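Local coordinates for protein salt-tolerant glutaminase (Micrococcus luteus, PDB 3AGD) that probably catalyses the hydrolysis of L-glutamine to L-glutamate and ammonium, working as a homotetramer that tolerates high salt, at residues G54-E59 against T200-A205; A18-E23 against V277-L282; D310-T315 against G333-G338. All blocks are in the same frame, centred on the assembly; numbering follows the deposited sequence.

Contact 1 (G54-E59 against T200-A205); sequences GDADVE and TVKDLA
A56 and K202 are joined by a backbone hydrogen bond between the loop 54-59 and the start of helix 201-212: K202 N donates to A56 O over 3.2 Å, in the carbonyl plane. T200 CB and V201 CB also touch A56 O, and K202 CG lies 3.3 Å from it before the lysine chain runs on extended. Beside this bond the contact is apolar. A56 CB lies 3.9 Å from V201 CB, and the short alanine suits this close, buried approach of loop to helix. T200 meets the far end of the loop with its methyl: its CG2 sits 3.6 Å from E59 CG and equally near D57 OD2, and the D57 and T200 side chains run side by side in the same direction.

A56 is held in place by a type I turn from D55 to V58, and an inverse gamma turn centred on D55 leads into it. V201 touches A42 and F278 as well as the loop, so the helix lies against the antiparallel sheet of the glutaminase domain, which belongs to the beta-lactamase-like clan.

T200 owes its position to a capping box with D203. With chi1 at 66°, OG1 is placed between the backbone N and the carbonyl carbon, where it accepts from D203 N at 3.2 Å; in return T200 N donates to the anti lone pair of D203 OD2 at 2.7 Å. Threonine fits this N-cap because its hydroxyl caps the helix while its methyl packs on the loop. R148 forms salt bridges with both D203 OD2 and E59 OE2, which probably offsets the proximity of two like charges. D57 OD1 and K202 NZ, 4.7 Å apart, may attract each other at longer range, and Y366 of the second subunit packs on D203.

Contact 2 (A18-E23 against V277-L282); sequences AVNPGE and VFSPRL
R281 and N20 cross at about a right angle, the arginine stretched out from CG to NE and passing over the loop 18-23. The N20 amide and R281 guanidinium planes are 34° apart, and R281 NH1 donates to N20 O over 2.8 Å, the acceptor at the guanidinium edge. Arginine suits the position because its aliphatic part lies against the loop backbone while its N-H reaches N20 O: CB rests near P21 O, CG lies 3.7 Å from E23 CA, and CD is 3.4 Å from G22 O.

The N20 carboxamide lies against R281 CD and NH1. Its CG is anti to the backbone N (chi1 -158°), and OD1 accepts a bond of 2.8 Å from a water that in turn accepts from R281 N. ND2 bonds to P36 O, so both ends of the amide are engaged, consistent with its modelled orientation.

Beyond the arginine the two backbones meet at E23 and L282, a hydrogen-bonded antiparallel pair. L282 N gives E23 O a nearly straight bond of 2.8 Å (169° at the hydrogen), although the donor stands well above the carbonyl plane. E23 N returns a longer one, 3.2 Å, to a lone pair of L282 O. That oxygen also receives a CA-H...O contact from G22, where a side chain would run into L282 O and into the preceding carbonyl oxygen, which calls for glycine.

L282 CB touches E23 O, though the side chain starts out away from the loop and approaches within about 4 Å of that of V261, a residue seen to bind L-glutamate. The contact is a single-pair beta bridge joining the segment after strand 273-278 of the beta-lactamase-like sheet to the loop after helix 4-16, beside the substrate pocket.

Contact 3 (D310-T315 against G333-G338); sequences DSLGGT and GVIRFG
L312 packs its CD2 methyl against G333, V334 and I335, at the place where the chain enters and leaves the hairpin of strands 317-323 and 326-332 in the STAS-type C-terminal domain. The apolar contact is slight and partly buried. L312 CG is anti to the backbone N (chi1 178°), and its CD2 branch meets the corner at G333, 4.0 Å from G333 CA and 4.2 Å from I335 CG1. Glycine suits position 333 because a CB there would clash with L312 CD2, and its positive phi also favours glycine. G313, likewise at positive phi, brings its CA to 4.2 Å from G338 O in the first turn of helix 337-349, for which R336 is the N-cap residue.

No hydrogen bond links the two segments. Those nearby hold each side separately: T315 N donates to L312 O at 3.0 Å, opening a short 3-10 turn, while the backbone of I335 pairs with strand 406-417 and with D418.

The second subunit lies close by. L312 N bonds to D310 OD1 of the other copy, and the reverse bond repeats this, so the loop belongs to the dimer interface as well.

Among the polar atoms of the strand, V334 O is the one nearest L312 CD2, at 3.5 Å.

In the fold
Contacts 1 and 2 are neighbours in the glutaminase domain, their centres 15 Å apart, and contact 1 is nested along the chain within the loop that contact 2 closes. They meet at the end of strand 273-278, where V58 CG1 packs on F278 CE2 at 4.1 Å. Contact 2 is the one next to the substrate site, with the side chain of L282 about 10 Å from that of S64, another residue seen to bind L-glutamate, whereas contact 1 lies away from the annotated sites. Contact 3 follows both in sequence, across the chain's centre in the STAS-type region; its centre is 32 Å from that of contact 1 and 40 Å from that of contact 2.

Contact 1 (G54-E59 against T200-A205)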
# COMPACT_ATOMS: atom_id res chain seq x y z
N GLY A 54 -8.29 -24.17 -12.98
CA GLY A 54 -8.27 -24.05 -14.43
C GLY A 54 -6.95 -24.44 -15.04
O GLY A 54 -6.22 -25.26 -14.48
N ASP A 55 -6.63 -23.86 -16.20
CA ASP A 55 -5.39 -24.14 -16.91
C ASP A 55 -4.24 -23.31 -16.34
O ASP A 55 -3.63 -22.51 -17.05
CB ASP A 55 -5.56 -23.83 -18.40
CG ASP A 55 -6.76 -24.52 -19.01
OD1 ASP A 55 -6.82 -25.77 -18.98
OD2 ASP A 55 -7.66 -23.82 -19.51
N ALA A 56 -3.95 -23.52 -15.06
CA ALA A 56 -2.90 -22.79 -14.38
C ALA A 56 -1.50 -23.35 -14.61
O ALA A 56 -0.52 -22.81 -14.11
CB ALA A 56 -3.20 -22.74 -12.88
N ASP A 57 -1.41 -24.44 -15.37
CA ASP A 57 -0.12 -25.06 -15.63
C ASP A 57 0.21 -25.16 -17.12
O ASP A 57 1.05 -25.96 -17.53
CB ASP A 57 -0.08 -26.45 -15.00
CG ASP A 57 1.34 -26.95 -14.78
OD1 ASP A 57 1.50 -28.16 -14.50
OD2 ASP A 57 2.28 -26.14 -14.88
N VAL A 58 -0.45 -24.34 -17.93
CA VAL A 58 -0.22 -24.32 -19.37
C VAL A 58 0.74 -23.17 -19.66
O VAL A 58 0.46 -22.02 -19.30
CB VAL A 58 -1.53 -24.10 -20.14
CG1 VAL A 58 -1.24 -23.96 -21.62
CG2 VAL A 58 -2.48 -25.26 -19.89
N GLU A 59 1.85 -23.47 -20.32
CA GLU A 59 2.84 -22.45 -20.63
C GLU A 59 2.43 -21.50 -21.73
O GLU A 59 1.72 -21.87 -22.67
CB GLU A 59 4.18 -23.10 -21.01
CG GLU A 59 4.82 -23.92 -19.90
CD GLU A 59 6.27 -24.28 -20.22
OE1 GLU A 59 6.59 -24.47 -21.41
OE2 GLU A 59 7.08 -24.39 -19.27
N THR A 200 3.91 -20.34 -16.77
CA THR A 200 2.54 -20.78 -16.57
C THR A 200 1.94 -19.81 -15.56
O THR A 200 2.65 -18.99 -14.97
CB THR A 200 2.48 -22.18 -15.93
OG1 THR A 200 3.02 -22.12 -14.61
CG2 THR A 200 3.28 -23.19 -16.76
N VAL A 201 0.63 -19.90 -15.36
CA VAL A 201 -0.05 -19.06 -14.40
C VAL A 201 0.64 -19.17 -13.04
O VAL A 201 0.85 -18.18 -12.34
CB VAL A 201 -1.50 -19.49 -14.23
CG1 VAL A 201 -2.15 -18.71 -13.12
CG2 VAL A 201 -2.26 -19.30 -15.52
N LYS A 202 0.99 -20.40 -12.67
CA LYS A 202 1.65 -20.67 -11.40
C LYS A 202 3.00 -19.98 -11.30
O LYS A 202 3.36 -19.46 -10.25
CB LYS A 202 1.83 -22.18 -11.20
CG LYS A 202 0.54 -22.95 -10.98
CD LYS A 202 0.83 -24.44 -10.80
CE LYS A 202 -0.43 -25.24 -10.53
NZ LYS A 202 -0.14 -26.69 -10.34
N ASP A 203 3.75 -19.98 -12.40
CA ASP A 203 5.05 -19.32 -12.40
C ASP A 203 4.86 -17.84 -12.07
O ASP A 203 5.55 -17.30 -11.20
CB ASP A 203 5.72 -19.44 -13.77
CG ASP A 203 6.16 -20.85 -14.09
OD1 ASP A 203 6.86 -21.47 -13.25
OD2 ASP A 203 5.83 -21.34 -15.18
N LEU A 204 3.93 -17.20 -12.77
CA LEU A 204 3.67 -15.78 -12.55
C LEU A 204 3.29 -15.47 -11.11
O LEU A 204 3.80 -14.52 -10.52
CB LEU A 204 2.56 -15.28 -13.48
CG LEU A 204 2.95 -15.02 -14.94
CD1 LEU A 204 1.74 -14.46 -15.68
CD2 LEU A 204 4.10 -14.02 -14.99
N ALA A 205 2.39 -16.28 -10.54
CA ALA A 205 1.95 -16.07 -9.17
C ALA A 205 3.14 -16.04 -8.22
O ALA A 205 3.28 -15.13 -7.40
CB ALA A 205 0.98 -17.19 -8.76

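Contact 2 (A18-E23 against V277-L282)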
# COMPACT_ATOMS: atom_id res chain seq x y z
N ALA A 18 -17.76 -18.59 -18.77
CA ALA A 18 -19.01 -18.81 -19.50
C ALA A 18 -19.02 -18.03 -20.81
O ALA A 18 -19.82 -18.29 -21.70
CB ALA A 18 -20.20 -18.40 -18.64
N VAL A 19 -18.12 -17.05 -20.92
CA VAL A 19 -18.00 -16.24 -22.12
C VAL A 19 -16.52 -16.07 -22.44
O VAL A 19 -15.67 -16.27 -21.57
CB VAL A 19 -18.64 -14.86 -21.92
CG1 VAL A 19 -20.14 -15.01 -21.72
CG2 VAL A 19 -18.00 -14.15 -20.73
N ASN A 20 -16.22 -15.70 -23.68
CA ASN A 20 -14.82 -15.54 -24.08
C ASN A 20 -14.67 -14.40 -25.09
O ASN A 20 -14.32 -14.63 -26.25
CB ASN A 20 -14.32 -16.86 -24.66
CG ASN A 20 -12.81 -16.98 -24.61
OD1 ASN A 20 -12.13 -16.14 -24.03
ND2 ASN A 20 -12.28 -18.05 -25.20
N PRO A 21 -14.92 -13.16 -24.65
CA PRO A 21 -14.84 -11.94 -25.47
C PRO A 21 -13.44 -11.55 -25.92
O PRO A 21 -12.44 -11.94 -25.31
CB PRO A 21 -15.46 -10.89 -24.57
CG PRO A 21 -14.98 -11.31 -23.21
CD PRO A 21 -15.22 -12.82 -23.25
N GLY A 22 -13.38 -10.75 -26.99
CA GLY A 22 -12.11 -10.29 -27.52
C GLY A 22 -11.51 -11.26 -28.52
O GLY A 22 -12.19 -12.16 -29.02
N GLU A 23 -10.23 -11.07 -28.81
CA GLU A 23 -9.54 -11.94 -29.75
C GLU A 23 -8.08 -12.00 -29.38
O GLU A 23 -7.54 -11.11 -28.73
CB GLU A 23 -9.69 -11.42 -31.19
CG GLU A 23 -9.12 -10.04 -31.41
CD GLU A 23 -9.13 -9.62 -32.88
OE1 GLU A 23 -8.75 -8.46 -33.15
OE2 GLU A 23 -9.50 -10.44 -33.74
N VAL A 277 -2.55 -14.90 -13.95
CA VAL A 277 -3.79 -15.25 -14.63
C VAL A 277 -3.47 -15.48 -16.11
O VAL A 277 -2.59 -14.83 -16.68
CB VAL A 277 -4.86 -14.14 -14.55
CG1 VAL A 277 -6.20 -14.69 -15.03
CG2 VAL A 277 -4.98 -13.62 -13.13
N PHE A 278 -4.21 -16.40 -16.73
CA PHE A 278 -3.98 -16.71 -18.13
C PHE A 278 -5.28 -16.91 -18.90
O PHE A 278 -6.11 -17.75 -18.55
CB PHE A 278 -3.11 -17.96 -18.24
CG PHE A 278 -3.04 -18.53 -19.63
CD1 PHE A 278 -2.59 -17.75 -20.70
CD2 PHE A 278 -3.40 -19.86 -19.87
CE1 PHE A 278 -2.50 -18.28 -21.98
CE2 PHE A 278 -3.32 -20.40 -21.15
CZ PHE A 278 -2.87 -19.61 -22.21
N SER A 279 -5.43 -16.13 -19.97
CA SER A 279 -6.59 -16.21 -20.84
C SER A 279 -6.20 -15.49 -22.13
O SER A 279 -6.17 -14.26 -22.18
CB SER A 279 -7.81 -15.56 -20.20
OG SER A 279 -8.96 -15.78 -20.99
N PRO A 280 -5.91 -16.25 -23.19
CA PRO A 280 -5.50 -15.80 -24.52
C PRO A 280 -6.14 -14.55 -25.13
O PRO A 280 -5.44 -13.62 -25.52
CB PRO A 280 -5.73 -17.03 -25.39
CG PRO A 280 -5.41 -18.15 -24.45
CD PRO A 280 -6.14 -17.71 -23.20
N ARG A 281 -7.47 -14.51 -25.20
CA ARG A 281 -8.12 -13.36 -25.82
C ARG A 281 -7.95 -12.03 -25.10
O ARG A 281 -8.08 -11.93 -23.88
CB ARG A 281 -9.60 -13.67 -26.05
CG ARG A 281 -9.79 -14.64 -27.20
CD ARG A 281 -11.24 -15.01 -27.44
NE ARG A 281 -11.36 -15.85 -28.63
CZ ARG A 281 -12.45 -16.54 -28.95
NH1 ARG A 281 -13.52 -16.48 -28.17
NH2 ARG A 281 -12.46 -17.29 -30.04
N LEU A 282 -7.67 -11.01 -25.90
CA LEU A 282 -7.43 -9.66 -25.40
C LEU A 282 -8.60 -8.70 -25.64
O LEU A 282 -9.39 -8.89 -26.56
CB LEU A 282 -6.18 -9.09 -26.08
CG LEU A 282 -4.95 -10.00 -26.19
CD1 LEU A 282 -3.88 -9.31 -27.03
CD2 LEU A 282 -4.41 -10.34 -24.80
O HOH W 1 -9.35 -16.61 -24.33

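Contact 3 (D310-T315 against G333-G338)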
# COMPACT_ATOMS: atom_id res chain seq x y z
N ASP A 310 -3.85 -3.35 6.56
CA ASP A 310 -3.59 -4.67 7.11
C ASP A 310 -2.16 -4.72 7.64
O ASP A 310 -1.28 -5.32 7.02
CB ASP A 310 -3.78 -5.73 6.02
CG ASP A 310 -3.68 -7.14 6.55
OD1 ASP A 310 -2.85 -7.38 7.46
OD2 ASP A 310 -4.42 -8.02 6.06
N SER A 311 -1.92 -4.06 8.77
CA SER A 311 -0.58 -4.04 9.34
C SER A 311 -0.52 -4.72 10.70
O SER A 311 -1.52 -4.80 11.41
CB SER A 311 -0.09 -2.60 9.49
OG SER A 311 0.02 -1.98 8.22
N LEU A 312 0.66 -5.21 11.05
CA LEU A 312 0.86 -5.87 12.34
C LEU A 312 0.46 -4.91 13.44
O LEU A 312 -0.35 -5.24 14.31
CB LEU A 312 2.33 -6.26 12.52
CG LEU A 312 2.65 -6.93 13.86
CD1 LEU A 312 1.84 -8.22 13.98
CD2 LEU A 312 4.13 -7.21 13.95
N GLY A 313 1.04 -3.71 13.40
CA GLY A 313 0.75 -2.70 14.39
C GLY A 313 0.92 -3.16 15.83
O GLY A 313 1.94 -3.75 16.19
N GLY A 314 -0.09 -2.87 16.65
CA GLY A 314 -0.05 -3.24 18.05
C GLY A 314 0.05 -4.72 18.32
O GLY A 314 0.40 -5.13 19.43
N THR A 315 -0.26 -5.55 17.33
CA THR A 315 -0.19 -6.99 17.50
C THR A 315 1.27 -7.44 17.65
O THR A 315 1.55 -8.58 18.02
CB THR A 315 -0.88 -7.72 16.33
OG1 THR A 315 -2.29 -7.45 16.39
CG2 THR A 315 -0.66 -9.23 16.40
N GLY A 333 5.56 -11.51 15.27
CA GLY A 333 5.33 -11.01 13.92
C GLY A 333 6.50 -10.42 13.16
O GLY A 333 7.65 -10.50 13.60
N VAL A 334 6.21 -9.86 11.99
CA VAL A 334 7.22 -9.22 11.15
C VAL A 334 7.29 -7.77 11.62
O VAL A 334 6.40 -6.97 11.33
CB VAL A 334 6.81 -9.26 9.66
CG1 VAL A 334 7.71 -8.35 8.84
CG2 VAL A 334 6.89 -10.69 9.15
N ILE A 335 8.35 -7.44 12.35
CA ILE A 335 8.49 -6.11 12.90
C ILE A 335 9.30 -5.09 12.10
O ILE A 335 10.48 -5.29 11.82
CB ILE A 335 9.05 -6.18 14.33
CG1 ILE A 335 8.11 -7.02 15.20
CG2 ILE A 335 9.20 -4.78 14.92
CD1 ILE A 335 8.59 -7.20 16.64
N ARG A 336 8.63 -4.00 11.76
CA ARG A 336 9.23 -2.90 11.03
C ARG A 336 8.81 -1.65 11.81
O ARG A 336 8.55 -1.74 13.01
CB ARG A 336 8.71 -2.87 9.59
CG ARG A 336 9.12 -4.11 8.80
CD ARG A 336 8.35 -4.25 7.49
NE ARG A 336 9.08 -3.75 6.32
CZ ARG A 336 9.45 -2.49 6.14
NH1 ARG A 336 9.17 -1.59 7.06
NH2 ARG A 336 10.09 -2.13 5.04
N PHE A 337 8.73 -0.50 11.16
CA PHE A 337 8.35 0.71 11.88
C PHE A 337 7.06 0.54 12.69
O PHE A 337 7.04 0.82 13.88
CB PHE A 337 8.16 1.90 10.94
CG PHE A 337 7.71 3.14 11.66
CD1 PHE A 337 8.64 3.96 12.31
CD2 PHE A 337 6.36 3.47 11.75
CE1 PHE A 337 8.22 5.07 13.05
CE2 PHE A 337 5.93 4.58 12.48
CZ PHE A 337 6.87 5.38 13.13
N GLY A 338 6.00 0.11 12.01
CA GLY A 338 4.71 -0.07 12.65
C GLY A 338 4.71 -0.83 13.96
O GLY A 338 4.14 -0.37 14.96